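Local coordinates for protein aspartate--tRNA(Asp/Asn) ligase (Thermus thermophilus, PDB 1N9W) that activates L-aspartate with ATP and transfers it to both tRNA(Asp) and tRNA(Asn), as a non-discriminating class II aminoacyl-tRNA synthetase, at residues B[214-219]-B[389-394]. Sequence-based numbering, arbitrary orientation.
Sequences YLSLDV and GFAIGA
Leu217 and Ile392 meet on the helix-covered face of two antiparallel strands, CB to CB at 4.0 Å. With CG of Leu217 anti to its carbonyl carbon, CD1 reaches Ile392 CG2 while CD2 touches Ala394 CB, and helices 119-141 and 227-248 close over the group. An alanine in place of Leu217 would probably open a gap beneath these helices and leave the methyl of Ala394 less tightly packed. Further along the same face, Val219 lies over one face of the Phe390 ring in a CH-pi contact, its CB 4.1 Å from the ring centroid. Paired backbone hydrogen bonds join Leu217 to Ile392 and Val219 to Phe390; Leu217 N meets a lone pair of Ile392 O almost straight (168°), whereas Ile392 N approaches Leu217 O from above the carbonyl plane. The opposite face carries the polar groups, Ser216 OG and Asp218 OD2, which approach the Ala391 methyl from the same side. Strand 387-393 and helix 394-402 form class II motif 3, beside motif 2 strand 215-222. Apolar side chains thus seat the sheet on helices, while Ala394 N, donating to Leu215 O (3.1 Å), ties down the helix start where Gly393 and Ala394 probably help bind ATP.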
ATOM      1  N   TYR B 214       5.143  -8.493 -11.120  1.00 50.76           N
ATOM      2  CA  TYR B 214       4.618  -7.158 -11.394  1.00 48.42           C
ATOM      3  C   TYR B 214       3.619  -6.735 -10.323  1.00 44.10           C
ATOM      4  O   TYR B 214       2.942  -7.571  -9.724  1.00 43.32           O
ATOM      5  CB  TYR B 214       3.933  -7.121 -12.762  1.00 52.30           C
ATOM      6  CG  TYR B 214       2.666  -7.945 -12.836  1.00 55.63           C
ATOM      7  CD1 TYR B 214       1.417  -7.334 -12.947  1.00 57.36           C
ATOM      8  CD2 TYR B 214       2.718  -9.336 -12.801  1.00 57.91           C
ATOM      9  CE1 TYR B 214       0.250  -8.091 -13.026  1.00 59.16           C
ATOM     10  CE2 TYR B 214       1.559 -10.103 -12.878  1.00 58.97           C
ATOM     11  CZ  TYR B 214       0.331  -9.477 -12.991  1.00 60.20           C
ATOM     12  OH  TYR B 214      -0.817 -10.231 -13.082  1.00 63.53           O
ATOM     13  N   LEU B 215       3.536  -5.428 -10.099  1.00 39.66           N
ATOM     14  CA  LEU B 215       2.629  -4.861  -9.110  1.00 35.72           C
ATOM     15  C   LEU B 215       1.198  -4.950  -9.625  1.00 33.02           C
ATOM     16  O   LEU B 215       0.884  -4.458 -10.708  1.00 31.89           O
ATOM     17  CB  LEU B 215       2.997  -3.397  -8.846  1.00 33.59           C
ATOM     18  CG  LEU B 215       2.300  -2.691  -7.682  1.00 33.20           C
ATOM     19  CD1 LEU B 215       2.571  -3.441  -6.391  1.00 32.48           C
ATOM     20  CD2 LEU B 215       2.794  -1.257  -7.578  1.00 31.61           C
ATOM     21  N   SER B 216       0.330  -5.580  -8.846  1.00 32.48           N
ATOM     22  CA  SER B 216      -1.063  -5.726  -9.251  1.00 30.75           C
ATOM     23  C   SER B 216      -2.000  -4.994  -8.295  1.00 28.41           C
ATOM     24  O   SER B 216      -1.887  -5.130  -7.077  1.00 27.45           O
ATOM     25  CB  SER B 216      -1.427  -7.208  -9.300  1.00 29.70           C
ATOM     26  OG  SER B 216      -2.743  -7.385  -9.783  1.00 30.09           O
ATOM     27  N   LEU B 217      -2.916  -4.210  -8.852  1.00 26.35           N
ATOM     28  CA  LEU B 217      -3.883  -3.480  -8.032  1.00 25.85           C
ATOM     29  C   LEU B 217      -5.200  -4.218  -8.219  1.00 26.38           C
ATOM     30  O   LEU B 217      -5.911  -4.016  -9.203  1.00 28.42           O
ATOM     31  CB  LEU B 217      -4.005  -2.021  -8.505  1.00 23.52           C
ATOM     32  CG  LEU B 217      -2.694  -1.336  -8.939  1.00 20.50           C
ATOM     33  CD1 LEU B 217      -3.031   0.032  -9.520  1.00 23.75           C
ATOM     34  CD2 LEU B 217      -1.727  -1.216  -7.766  1.00 19.63           C
ATOM     35  N   ASP B 218      -5.499  -5.091  -7.265  1.00 27.73           N
ATOM     36  CA  ASP B 218      -6.690  -5.923  -7.283  1.00 28.60           C
ATOM     37  C   ASP B 218      -7.882  -5.314  -6.549  1.00 30.08           C
ATOM     38  O   ASP B 218      -7.741  -4.681  -5.493  1.00 27.39           O
ATOM     39  CB  ASP B 218      -6.362  -7.290  -6.683  1.00 31.18           C
ATOM     40  CG  ASP B 218      -5.202  -7.983  -7.400  1.00 34.52           C
ATOM     41  OD1 ASP B 218      -4.736  -9.030  -6.915  1.00 37.99           O
ATOM     42  OD2 ASP B 218      -4.761  -7.481  -8.449  1.00 36.14           O
ATOM     43  N   VAL B 219      -9.062  -5.533  -7.120  1.00 28.46           N
ATOM     44  CA  VAL B 219     -10.311  -5.032  -6.564  1.00 29.24           C
ATOM     45  C   VAL B 219     -11.350  -6.153  -6.618  1.00 30.37           C
ATOM     46  O   VAL B 219     -11.473  -6.837  -7.629  1.00 30.40           O
ATOM     47  CB  VAL B 219     -10.839  -3.827  -7.383  1.00 27.49           C
ATOM     48  CG1 VAL B 219     -12.053  -3.223  -6.695  1.00 28.24           C
ATOM     49  CG2 VAL B 219      -9.747  -2.785  -7.551  1.00 24.65           C
ATOM     50  N   GLY B 389     -14.734  -8.835  -9.694  1.00 36.22           N
ATOM     51  CA  GLY B 389     -13.557  -8.031  -9.445  1.00 33.93           C
ATOM     52  C   GLY B 389     -12.657  -7.946 -10.655  1.00 34.08           C
ATOM     53  O   GLY B 389     -12.964  -8.484 -11.722  1.00 34.20           O
ATOM     54  N   PHE B 390     -11.531  -7.269 -10.481  1.00 33.89           N
ATOM     55  CA  PHE B 390     -10.572  -7.094 -11.557  1.00 32.58           C
ATOM     56  C   PHE B 390      -9.228  -6.677 -10.975  1.00 32.69           C
ATOM     57  O   PHE B 390      -9.131  -6.313  -9.798  1.00 30.12           O
ATOM     58  CB  PHE B 390     -11.094  -6.047 -12.548  1.00 32.35           C
ATOM     59  CG  PHE B 390     -11.265  -4.662 -11.962  1.00 33.96           C
ATOM     60  CD1 PHE B 390     -10.219  -3.744 -12.006  1.00 32.68           C
ATOM     61  CD2 PHE B 390     -12.478  -4.264 -11.399  1.00 32.91           C
ATOM     62  CE1 PHE B 390     -10.373  -2.456 -11.507  1.00 32.60           C
ATOM     63  CE2 PHE B 390     -12.639  -2.969 -10.895  1.00 33.86           C
ATOM     64  CZ  PHE B 390     -11.583  -2.064 -10.951  1.00 31.79           C
ATOM     65  N   ALA B 391      -8.190  -6.738 -11.801  1.00 32.54           N
ATOM     66  CA  ALA B 391      -6.849  -6.381 -11.370  1.00 32.80           C
ATOM     67  C   ALA B 391      -6.245  -5.438 -12.387  1.00 33.09           C
ATOM     68  O   ALA B 391      -6.512  -5.551 -13.583  1.00 36.00           O
ATOM     69  CB  ALA B 391      -5.992  -7.634 -11.244  1.00 32.09           C
ATOM     70  N   ILE B 392      -5.430  -4.505 -11.913  1.00 32.41           N
ATOM     71  CA  ILE B 392      -4.793  -3.546 -12.794  1.00 30.59           C
ATOM     72  C   ILE B 392      -3.284  -3.723 -12.785  1.00 30.26           C
ATOM     73  O   ILE B 392      -2.659  -3.733 -11.726  1.00 30.34           O
ATOM     74  CB  ILE B 392      -5.120  -2.100 -12.369  1.00 31.71           C
ATOM     75  CG1 ILE B 392      -6.634  -1.883 -12.407  1.00 31.23           C
ATOM     76  CG2 ILE B 392      -4.406  -1.111 -13.270  1.00 28.96           C
ATOM     77  CD1 ILE B 392      -7.060  -0.459 -12.115  1.00 30.60           C
ATOM     78  N   GLY B 393      -2.708  -3.879 -13.973  1.00 29.11           N
ATOM     79  CA  GLY B 393      -1.267  -4.029 -14.083  1.00 28.44           C
ATOM     80  C   GLY B 393      -0.658  -2.661 -13.884  1.00 27.25           C
ATOM     81  O   GLY B 393      -0.555  -1.879 -14.830  1.00 27.67           O
ATOM     82  N   ALA B 394      -0.267  -2.372 -12.645  1.00 27.01           N
ATOM     83  CA  ALA B 394       0.312  -1.079 -12.298  1.00 26.91           C
ATOM     84  C   ALA B 394       1.393  -0.595 -13.265  1.00 26.24           C
ATOM     85  O   ALA B 394       1.290   0.506 -13.796  1.00 25.98           O
ATOM     86  CB  ALA B 394       0.862  -1.126 -10.862  1.00 27.99           C
TER